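Local coordinates for protein thymine dioxygenase (Neurospora crassa, PDB 5C3R) that probably oxidises the methyl group of thymine in steps, as an iron- and 2-oxoglutarate-dependent dioxygenase, at residues His62-Ser67 / Tyr289-Phe294; Glu121-Gly126 / Leu191-Tyr196; His216-Ser221 / Thr271-Val276. All coordinates share one frame; numbering follows the deposited sequence.

In the fold
Strands 284-295 and 190-200 are neighbours in the large mixed sheet, so contacts 1 and 2 lie side by side, their centres about 8 Å apart. Contact 1 lays helix 57-71 against the outer side of this sheet, and contact 2 carries the sheet on to strand 121-125. Contact 3, about 18 Å from contact 1 and 15 Å from contact 2 between centres, belongs to the smaller antiparallel sheet, where strand 273-275 meets the end of strand 213-216. Along the chain, contacts 2 and 3 follow one another inside the long loop closed by contact 1. All three reach 2-oxoglutarate and 5-hydroxymethyl uracil, so the active site lies between the two sheets and draws on both.

Contact 1 (His62-Ser67 / Tyr289-Phe294); sequences HVFNTS and YSIAYF. With HMU (5-hydroxymethyl uracil), chain G; AKG (2-oxoglutaric acid), chain F.
Phe64 of helix 57-71 lies with one face of its ring under the end of Ile291, on strand 284-295. The methyl CD1 of Ile291 stands 4.1 Å from the ring centroid, 23° off the normal, a CH-pi contact displaced toward the rim. The two side chains reach past one another from opposite sides, and CG1 of Ile291, anti to the carbonyl carbon (chi1 -61°) with the chain extended beyond it (chi2 180°), carries that methyl out toward the helix. The Val63 side chain crosses that of Ile291 at about a right angle, its CG1 3.6 Å from CD1 of Ile291. The far edge of the Phe64 ring runs along Tyr289: CD2 of Phe64 is 3.8 Å from CB of Tyr289, while O of Tyr289 lies near the ring plane, 3.5 Å from CE2 of Phe64. A flat phenyl suits this place because it offers a face to a branched aliphatic group and an edge to the backbone. Farther along the helix, a water joins Ser67 OG to Ser290 O. The other side of the strand looks inward: Ser290 OG donates to O4 of 2-oxoglutarate at 2.7 Å, and Phe294 turns one ring face to the uracil. With no direct hydrogen bond between the two segments, fit of shape mainly holds them together, while the serine hydroxyl shares in binding the cosubstrate with Tyr196 and Arg288.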
# COMPACT_ATOMS: atom_id res chain seq x y z
N HIS A 62 -19.18 0.90 -0.50
CA HIS A 62 -19.71 -0.26 0.23
C HIS A 62 -18.59 -0.99 0.99
O HIS A 62 -18.76 -1.38 2.14
CB HIS A 62 -20.44 -1.22 -0.70
CG HIS A 62 -20.82 -2.52 -0.06
ND1 HIS A 62 -21.73 -2.61 0.98
CD2 HIS A 62 -20.40 -3.79 -0.29
CE1 HIS A 62 -21.86 -3.87 1.35
NE2 HIS A 62 -21.06 -4.61 0.59
N VAL A 63 -17.44 -1.15 0.33
CA VAL A 63 -16.29 -1.81 0.94
C VAL A 63 -15.76 -1.00 2.13
O VAL A 63 -15.38 -1.58 3.15
CB VAL A 63 -15.17 -2.06 -0.10
CG1 VAL A 63 -13.86 -2.47 0.56
CG2 VAL A 63 -15.60 -3.13 -1.09
N PHE A 64 -15.77 0.33 2.02
CA PHE A 64 -15.35 1.20 3.12
C PHE A 64 -16.31 1.12 4.31
O PHE A 64 -15.87 1.09 5.45
CB PHE A 64 -15.18 2.66 2.67
CG PHE A 64 -13.78 2.99 2.20
CD1 PHE A 64 -13.35 2.61 0.93
CD2 PHE A 64 -12.90 3.68 3.03
CE1 PHE A 64 -12.07 2.91 0.50
CE2 PHE A 64 -11.61 3.97 2.60
CZ PHE A 64 -11.20 3.59 1.33
N ASN A 65 -17.61 1.10 4.04
CA ASN A 65 -18.61 0.88 5.10
C ASN A 65 -18.43 -0.48 5.78
O ASN A 65 -18.53 -0.59 7.00
CB ASN A 65 -20.03 0.97 4.53
CG ASN A 65 -20.37 2.36 4.01
OD1 ASN A 65 -19.82 3.37 4.47
ND2 ASN A 65 -21.30 2.42 3.06
N THR A 66 -18.16 -1.50 4.97
CA THR A 66 -17.93 -2.86 5.47
C THR A 66 -16.69 -2.90 6.37
O THR A 66 -16.72 -3.53 7.43
CB THR A 66 -17.77 -3.86 4.30
OG1 THR A 66 -18.91 -3.77 3.43
CG2 THR A 66 -17.66 -5.29 4.80
N SER A 67 -15.63 -2.22 5.96
CA SER A 67 -14.42 -2.11 6.78
C SER A 67 -14.70 -1.40 8.11
O SER A 67 -14.23 -1.84 9.16
CB SER A 67 -13.32 -1.36 6.02
OG SER A 67 -12.19 -1.14 6.84
N TYR A 289 -10.15 6.40 7.36
CA TYR A 289 -10.16 5.06 6.78
C TYR A 289 -9.38 5.06 5.47
O TYR A 289 -9.53 5.96 4.64
CB TYR A 289 -11.59 4.61 6.49
CG TYR A 289 -12.42 4.37 7.72
CD1 TYR A 289 -12.37 3.15 8.39
CD2 TYR A 289 -13.25 5.36 8.23
CE1 TYR A 289 -13.13 2.92 9.52
CE2 TYR A 289 -14.01 5.14 9.36
CZ TYR A 289 -13.95 3.93 10.00
OH TYR A 289 -14.71 3.72 11.13
N SER A 290 -8.53 4.06 5.31
CA SER A 290 -7.89 3.81 4.03
C SER A 290 -7.80 2.30 3.84
O SER A 290 -8.01 1.54 4.77
CB SER A 290 -6.50 4.44 3.98
OG SER A 290 -5.60 3.81 4.89
N ILE A 291 -7.52 1.90 2.60
CA ILE A 291 -7.31 0.50 2.27
C ILE A 291 -6.06 0.39 1.40
O ILE A 291 -6.00 0.97 0.30
CB ILE A 291 -8.50 -0.09 1.49
CG1 ILE A 291 -9.77 -0.02 2.35
CG2 ILE A 291 -8.21 -1.52 1.08
CD1 ILE A 291 -11.02 -0.56 1.67
N ALA A 292 -5.07 -0.35 1.90
CA ALA A 292 -3.83 -0.59 1.17
C ALA A 292 -3.83 -2.01 0.65
O ALA A 292 -3.76 -2.96 1.43
CB ALA A 292 -2.63 -0.34 2.06
N TYR A 293 -3.91 -2.16 -0.66
CA TYR A 293 -3.82 -3.46 -1.29
C TYR A 293 -2.39 -3.66 -1.78
O TYR A 293 -2.00 -3.14 -2.83
CB TYR A 293 -4.83 -3.57 -2.44
CG TYR A 293 -4.93 -4.93 -3.06
CD1 TYR A 293 -5.78 -5.89 -2.53
CD2 TYR A 293 -4.18 -5.27 -4.18
CE1 TYR A 293 -5.88 -7.15 -3.10
CE2 TYR A 293 -4.28 -6.52 -4.77
CZ TYR A 293 -5.14 -7.46 -4.22
OH TYR A 293 -5.25 -8.71 -4.80
N PHE A 294 -1.61 -4.40 -1.01
CA PHE A 294 -0.22 -4.65 -1.36
C PHE A 294 -0.16 -5.73 -2.43
O PHE A 294 -0.59 -6.85 -2.20
CB PHE A 294 0.57 -5.08 -0.13
CG PHE A 294 0.54 -4.07 0.98
CD1 PHE A 294 1.05 -2.80 0.79
CD2 PHE A 294 0.02 -4.39 2.23
CE1 PHE A 294 1.04 -1.86 1.81
CE2 PHE A 294 0.01 -3.47 3.25
CZ PHE A 294 0.51 -2.20 3.04
N1 HMU G . 2.87 -5.02 4.79
C2 HMU G . 2.97 -5.68 3.48
O2 HMU G . 2.56 -6.81 3.33
N3 HMU G . 3.59 -4.96 2.36
C4 HMU G . 4.08 -3.64 2.56
O3 HMU G . 3.50 -0.87 4.85
O4 HMU G . 4.58 -3.06 1.62
C5 HMU G . 3.96 -2.99 3.86
CM5 HMU G . 4.46 -1.58 4.10
C6 HMU G . 3.35 -3.71 4.97
C1 AKG F . 0.68 1.40 4.36
O1 AKG F . 1.71 0.85 3.91
O2 AKG F . -0.15 0.76 5.03
C2 AKG F . 0.47 2.84 4.10
O5 AKG F . 1.33 3.47 3.49
C3 AKG F . -0.80 3.50 4.61
C4 AKG F . -1.06 4.84 3.92
C5 AKG F . -2.44 5.39 4.24
O3 AKG F . -2.85 6.34 3.55
O4 AKG F . -3.14 4.90 5.17
O HOH W 1 -10.61 0.94 6.05

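Contact 2 (Glu121-Gly126 / Leu191-Tyr196); sequences ESYEIG and LRLLHY. With AKG (2-oxoglutaric acid), chain F; HMU (5-hydroxymethyl uracil), chain G.
In the double-stranded beta-helix fold of the 2-oxoglutarate oxygenases, the pairing of Glu121-Ile125 with Leu191-His195 extends the large sheet antiparallel and borders the cosubstrate pocket. Three hydrogen-bonded pairs, Glu121-His195, Tyr123-Leu193 and Ile125-Leu191, set the register. On the pocket face, Glu124 and Arg192 run side by side, and OE1 of Glu124 takes a 2.9 Å bond from NE of Arg192, arriving 52° out of the carboxylate plane; the one from NH2 is weak. A bend at chi3 (-96°) turns the guanidinium so that NH1 also donates to O2 of 2-oxoglutarate at 2.9 Å, while C6 of the uracil lies over its face. Arginine suits this spot, with separate N-H groups for two anions; a leucine in its place would probably leave Glu124 without its salt-bridge mate and O2 of 2-oxoglutarate without the N-H that holds it. Tyr196 OH donates to O4 at the other end of 2-oxoglutarate. On the opposite face, Leu191, Leu193 and Ile125 pack against helix 147-173. There too His195 ND1 donates in its ring plane to the anti lone pair of Glu121 OE2, 2.7 Å away, with Tyr92 and Lys78 holding OE1.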
# COMPACT_ATOMS: atom_id res chain seq x y z
N GLU A 121 -5.15 0.93 13.59
CA GLU A 121 -5.37 -0.50 13.70
C GLU A 121 -5.61 -1.04 12.30
O GLU A 121 -6.05 -0.31 11.41
CB GLU A 121 -6.55 -0.81 14.64
CG GLU A 121 -7.88 -0.25 14.18
CD GLU A 121 -9.00 -0.45 15.19
OE1 GLU A 121 -8.99 -1.46 15.93
OE2 GLU A 121 -9.90 0.40 15.22
N SER A 122 -5.29 -2.31 12.09
CA SER A 122 -5.39 -2.88 10.76
C SER A 122 -5.94 -4.30 10.76
O SER A 122 -5.95 -4.97 11.79
CB SER A 122 -4.02 -2.86 10.07
OG SER A 122 -3.10 -3.65 10.78
N TYR A 123 -6.40 -4.73 9.59
CA TYR A 123 -6.84 -6.09 9.38
C TYR A 123 -6.45 -6.52 7.98
O TYR A 123 -6.87 -5.91 6.99
CB TYR A 123 -8.34 -6.20 9.58
CG TYR A 123 -8.88 -7.59 9.37
CD1 TYR A 123 -8.69 -8.58 10.33
CD2 TYR A 123 -9.59 -7.92 8.21
CE1 TYR A 123 -9.19 -9.87 10.14
CE2 TYR A 123 -10.08 -9.21 8.02
CZ TYR A 123 -9.89 -10.17 8.99
OH TYR A 123 -10.38 -11.44 8.80
N GLU A 124 -5.67 -7.59 7.90
CA GLU A 124 -5.09 -8.01 6.63
C GLU A 124 -5.66 -9.33 6.12
O GLU A 124 -5.74 -10.32 6.85
CB GLU A 124 -3.58 -8.06 6.77
CG GLU A 124 -3.01 -6.66 6.95
CD GLU A 124 -1.56 -6.64 7.36
OE1 GLU A 124 -0.78 -5.92 6.71
OE2 GLU A 124 -1.22 -7.33 8.34
N ILE A 125 -6.05 -9.32 4.85
CA ILE A 125 -6.67 -10.44 4.17
C ILE A 125 -5.78 -10.85 3.00
O ILE A 125 -5.46 -10.02 2.15
CB ILE A 125 -8.04 -10.03 3.60
CG1 ILE A 125 -9.03 -9.76 4.74
CG2 ILE A 125 -8.59 -11.09 2.66
CD1 ILE A 125 -10.19 -8.88 4.33
N GLY A 126 -5.39 -12.13 2.95
CA GLY A 126 -4.66 -12.70 1.82
C GLY A 126 -5.61 -13.46 0.91
O GLY A 126 -6.81 -13.49 1.16
N LEU A 191 -4.59 -7.55 1.20
CA LEU A 191 -5.57 -6.49 1.36
C LEU A 191 -5.52 -6.02 2.81
O LEU A 191 -5.98 -6.72 3.71
CB LEU A 191 -6.97 -7.02 1.01
CG LEU A 191 -8.21 -6.19 1.29
CD1 LEU A 191 -8.17 -4.86 0.54
CD2 LEU A 191 -9.44 -6.99 0.89
N ARG A 192 -4.93 -4.84 3.03
CA ARG A 192 -4.84 -4.26 4.36
C ARG A 192 -5.92 -3.21 4.57
O ARG A 192 -5.87 -2.13 3.98
CB ARG A 192 -3.46 -3.65 4.59
CG ARG A 192 -3.30 -2.98 5.96
CD ARG A 192 -1.97 -2.26 6.11
NE ARG A 192 -0.95 -3.07 6.78
CZ ARG A 192 0.27 -2.63 7.11
NH1 ARG A 192 0.65 -1.38 6.83
NH2 ARG A 192 1.12 -3.45 7.71
N LEU A 193 -6.90 -3.52 5.41
CA LEU A 193 -7.89 -2.54 5.84
C LEU A 193 -7.28 -1.75 6.98
O LEU A 193 -6.65 -2.32 7.87
CB LEU A 193 -9.17 -3.23 6.31
CG LEU A 193 -9.81 -4.23 5.33
CD1 LEU A 193 -11.02 -4.87 5.98
CD2 LEU A 193 -10.21 -3.56 4.02
N LEU A 194 -7.46 -0.43 6.95
CA LEU A 194 -6.87 0.46 7.94
C LEU A 194 -7.92 1.38 8.55
O LEU A 194 -8.78 1.91 7.85
CB LEU A 194 -5.76 1.31 7.32
CG LEU A 194 -4.40 0.64 7.15
CD1 LEU A 194 -3.62 1.26 5.99
CD2 LEU A 194 -3.60 0.72 8.44
N HIS A 195 -7.82 1.57 9.86
CA HIS A 195 -8.64 2.52 10.56
C HIS A 195 -7.75 3.30 11.51
O HIS A 195 -7.08 2.72 12.36
CB HIS A 195 -9.76 1.80 11.31
CG HIS A 195 -10.52 2.67 12.26
ND1 HIS A 195 -10.73 2.33 13.58
CD2 HIS A 195 -11.12 3.87 12.08
CE1 HIS A 195 -11.43 3.27 14.17
NE2 HIS A 195 -11.68 4.22 13.29
N TYR A 196 -7.71 4.61 11.30
CA TYR A 196 -6.98 5.53 12.15
C TYR A 196 -8.03 6.25 12.99
O TYR A 196 -8.72 7.15 12.48
CB TYR A 196 -6.19 6.54 11.31
CG TYR A 196 -5.19 5.93 10.34
CD1 TYR A 196 -3.87 5.72 10.71
CD2 TYR A 196 -5.56 5.59 9.04
CE1 TYR A 196 -2.95 5.18 9.83
CE2 TYR A 196 -4.65 5.04 8.16
CZ TYR A 196 -3.34 4.84 8.55
OH TYR A 196 -2.43 4.31 7.68
C1 AKG F . 0.68 1.40 4.36
O1 AKG F . 1.71 0.85 3.91
O2 AKG F . -0.15 0.76 5.03
C2 AKG F . 0.47 2.84 4.10
O5 AKG F . 1.33 3.47 3.49
C3 AKG F . -0.80 3.50 4.61
C4 AKG F . -1.06 4.84 3.92
C5 AKG F . -2.44 5.39 4.24
O3 AKG F . -2.85 6.34 3.55
O4 AKG F . -3.14 4.90 5.17
N1 HMU G . 2.87 -5.02 4.79
C2 HMU G . 2.97 -5.68 3.48
O2 HMU G . 2.56 -6.81 3.33
N3 HMU G . 3.59 -4.96 2.36
C4 HMU G . 4.08 -3.64 2.56
O3 HMU G . 3.50 -0.87 4.85
O4 HMU G . 4.58 -3.06 1.62
C5 HMU G . 3.96 -2.99 3.86
CM5 HMU G . 4.46 -1.58 4.10
C6 HMU G . 3.35 -3.71 4.97
O HOH W 2 1.67 -6.61 6.63

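Contact 3 (His216-Ser221 / Thr271-Val276); sequences HTDYGS and TVHRVV. With NI (nickel (II) ion), chain E; HMU (5-hydroxymethyl uracil), chain G; AKG (2-oxoglutaric acid), chain F; EDO (1,2-ethanediol), chain H.
The imidazole rings of His216 and His273 meet obliquely, planes 56° apart, with both NE2 atoms on the nickel ion. At the edges of both, near the plane, lies OD1 of Asp218, and the His273 ring has O5 of 2-oxoglutarate at its edge as well. Another edge atom of that ring, ND1, donates to Thr271 O at 2.9 Å, within 7° of the ring plane, which fixes the rotation of the imidazole. The Tyr219 ring has one face over the uracil, whose other side is taken by Phe294. This is the facial triad of two histidines and one carboxylate, the metal site of the family, where nickel presumably stands in for iron. NE2 of His216 and NE2 of His273 each bind nickel at 2.3 Å and Asp218 OD1 at 2.2 Å; 2-oxoglutarate chelates it through O1 and O5, and a water opposite His216 is the sixth ligand. Histidine and aspartate suit the task, offering nitrogen and oxygen lone pairs to the metal. Thr223 and Asn255 hold Asp218 OD2. Paired backbone bonds, His216 N to His273 O and His273 N to His216 O, both 3.0 Å, join the two segments. Tyr219 N donates to O4 of the uracil at 2.7 Å.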
# COMPACT_ATOMS: atom_id res chain seq x y z
N HIS A 216 7.98 4.88 5.77
CA HIS A 216 8.43 3.59 5.29
C HIS A 216 8.38 3.57 3.78
O HIS A 216 7.83 4.48 3.15
CB HIS A 216 7.52 2.49 5.82
CG HIS A 216 6.10 2.65 5.39
ND1 HIS A 216 5.25 3.57 5.95
CD2 HIS A 216 5.39 2.02 4.42
CE1 HIS A 216 4.07 3.49 5.37
NE2 HIS A 216 4.12 2.56 4.44
N THR A 217 8.96 2.52 3.21
CA THR A 217 8.72 2.14 1.84
C THR A 217 7.92 0.84 1.89
O THR A 217 8.10 0.04 2.81
CB THR A 217 10.03 1.91 1.08
OG1 THR A 217 10.86 0.97 1.79
CG2 THR A 217 10.78 3.22 0.93
N ASP A 218 7.02 0.65 0.92
CA ASP A 218 6.34 -0.64 0.75
C ASP A 218 7.29 -1.66 0.14
O ASP A 218 8.30 -1.29 -0.48
CB ASP A 218 5.10 -0.50 -0.15
CG ASP A 218 4.04 0.42 0.45
OD1 ASP A 218 4.16 0.82 1.63
OD2 ASP A 218 3.08 0.74 -0.28
N TYR A 219 6.95 -2.93 0.30
CA TYR A 219 7.87 -4.04 0.04
C TYR A 219 7.74 -4.67 -1.35
O TYR A 219 8.73 -5.15 -1.89
CB TYR A 219 7.63 -5.18 1.06
CG TYR A 219 7.55 -4.75 2.50
CD1 TYR A 219 8.31 -3.70 2.99
CD2 TYR A 219 6.72 -5.42 3.39
CE1 TYR A 219 8.24 -3.31 4.31
CE2 TYR A 219 6.64 -5.04 4.72
CZ TYR A 219 7.40 -3.99 5.17
OH TYR A 219 7.35 -3.60 6.49
N GLY A 220 6.52 -4.67 -1.89
CA GLY A 220 6.17 -5.49 -3.05
C GLY A 220 6.39 -4.85 -4.40
O GLY A 220 7.34 -4.09 -4.59
N SER A 221 5.51 -5.18 -5.35
CA SER A 221 5.58 -4.62 -6.70
C SER A 221 4.91 -3.25 -6.74
O SER A 221 5.57 -2.23 -6.97
CB SER A 221 4.94 -5.57 -7.73
OG SER A 221 3.64 -5.97 -7.32
N THR A 271 9.17 5.04 -3.09
CA THR A 271 9.32 6.34 -2.44
C THR A 271 8.82 6.31 -1.00
O THR A 271 7.81 5.67 -0.70
CB THR A 271 8.59 7.41 -3.26
OG1 THR A 271 9.12 7.42 -4.58
CG2 THR A 271 8.73 8.81 -2.65
N VAL A 272 9.54 6.97 -0.10
CA VAL A 272 9.17 7.01 1.31
C VAL A 272 7.87 7.80 1.49
O VAL A 272 7.69 8.87 0.90
CB VAL A 272 10.29 7.63 2.17
CG1 VAL A 272 9.88 7.75 3.64
CG2 VAL A 272 11.56 6.80 2.06
N HIS A 273 6.96 7.26 2.30
CA HIS A 273 5.71 7.93 2.62
C HIS A 273 5.29 7.63 4.06
O HIS A 273 5.87 6.79 4.73
CB HIS A 273 4.62 7.54 1.61
CG HIS A 273 4.45 6.06 1.45
ND1 HIS A 273 5.40 5.27 0.85
CD2 HIS A 273 3.44 5.24 1.83
CE1 HIS A 273 4.99 4.01 0.87
NE2 HIS A 273 3.81 3.97 1.47
N ARG A 274 4.27 8.35 4.53
CA ARG A 274 3.82 8.26 5.91
C ARG A 274 2.43 8.86 6.03
O ARG A 274 1.93 9.45 5.06
CB ARG A 274 4.78 9.02 6.83
CG ARG A 274 4.87 10.51 6.53
CD ARG A 274 5.79 11.23 7.50
NE ARG A 274 5.57 12.67 7.45
CZ ARG A 274 6.26 13.57 8.16
NH1 ARG A 274 7.23 13.19 8.98
NH2 ARG A 274 5.97 14.86 8.05
N VAL A 275 1.82 8.72 7.20
CA VAL A 275 0.56 9.39 7.49
C VAL A 275 0.68 10.21 8.78
O VAL A 275 0.91 9.66 9.85
CB VAL A 275 -0.60 8.40 7.61
CG1 VAL A 275 -1.92 9.15 7.76
CG2 VAL A 275 -0.66 7.50 6.38
N VAL A 276 0.51 11.52 8.66
CA VAL A 276 0.56 12.43 9.80
C VAL A 276 -0.84 13.01 10.05
O VAL A 276 -1.82 12.50 9.50
CB VAL A 276 1.59 13.57 9.61
CG1 VAL A 276 3.00 13.01 9.58
CG2 VAL A 276 1.30 14.39 8.35
NI NI E . 2.78 2.26 2.60
N1 HMU G . 2.87 -5.02 4.79
C2 HMU G . 2.97 -5.68 3.48
O2 HMU G . 2.56 -6.81 3.33
N3 HMU G . 3.59 -4.96 2.36
C4 HMU G . 4.08 -3.64 2.56
O3 HMU G . 3.50 -0.87 4.85
O4 HMU G . 4.58 -3.06 1.62
C5 HMU G . 3.96 -2.99 3.86
CM5 HMU G . 4.46 -1.58 4.10
C6 HMU G . 3.35 -3.71 4.97
C1 AKG F . 0.68 1.40 4.36
O1 AKG F . 1.71 0.85 3.91
O2 AKG F . -0.15 0.76 5.03
C2 AKG F . 0.47 2.84 4.10
O5 AKG F . 1.33 3.47 3.49
C3 AKG F . -0.80 3.50 4.61
C4 AKG F . -1.06 4.84 3.92
C5 AKG F . -2.44 5.39 4.24
O3 AKG F . -2.85 6.34 3.55
O4 AKG F . -3.14 4.90 5.17
C1 EDO H . 11.76 9.23 -5.78
O1 EDO H . 11.88 8.43 -4.60
C2 EDO H . 11.18 10.60 -5.43
O2 EDO H . 12.13 11.39 -4.70
O HOH W 3 7.27 2.61 -1.28
O HOH W 4 1.25 2.06 0.95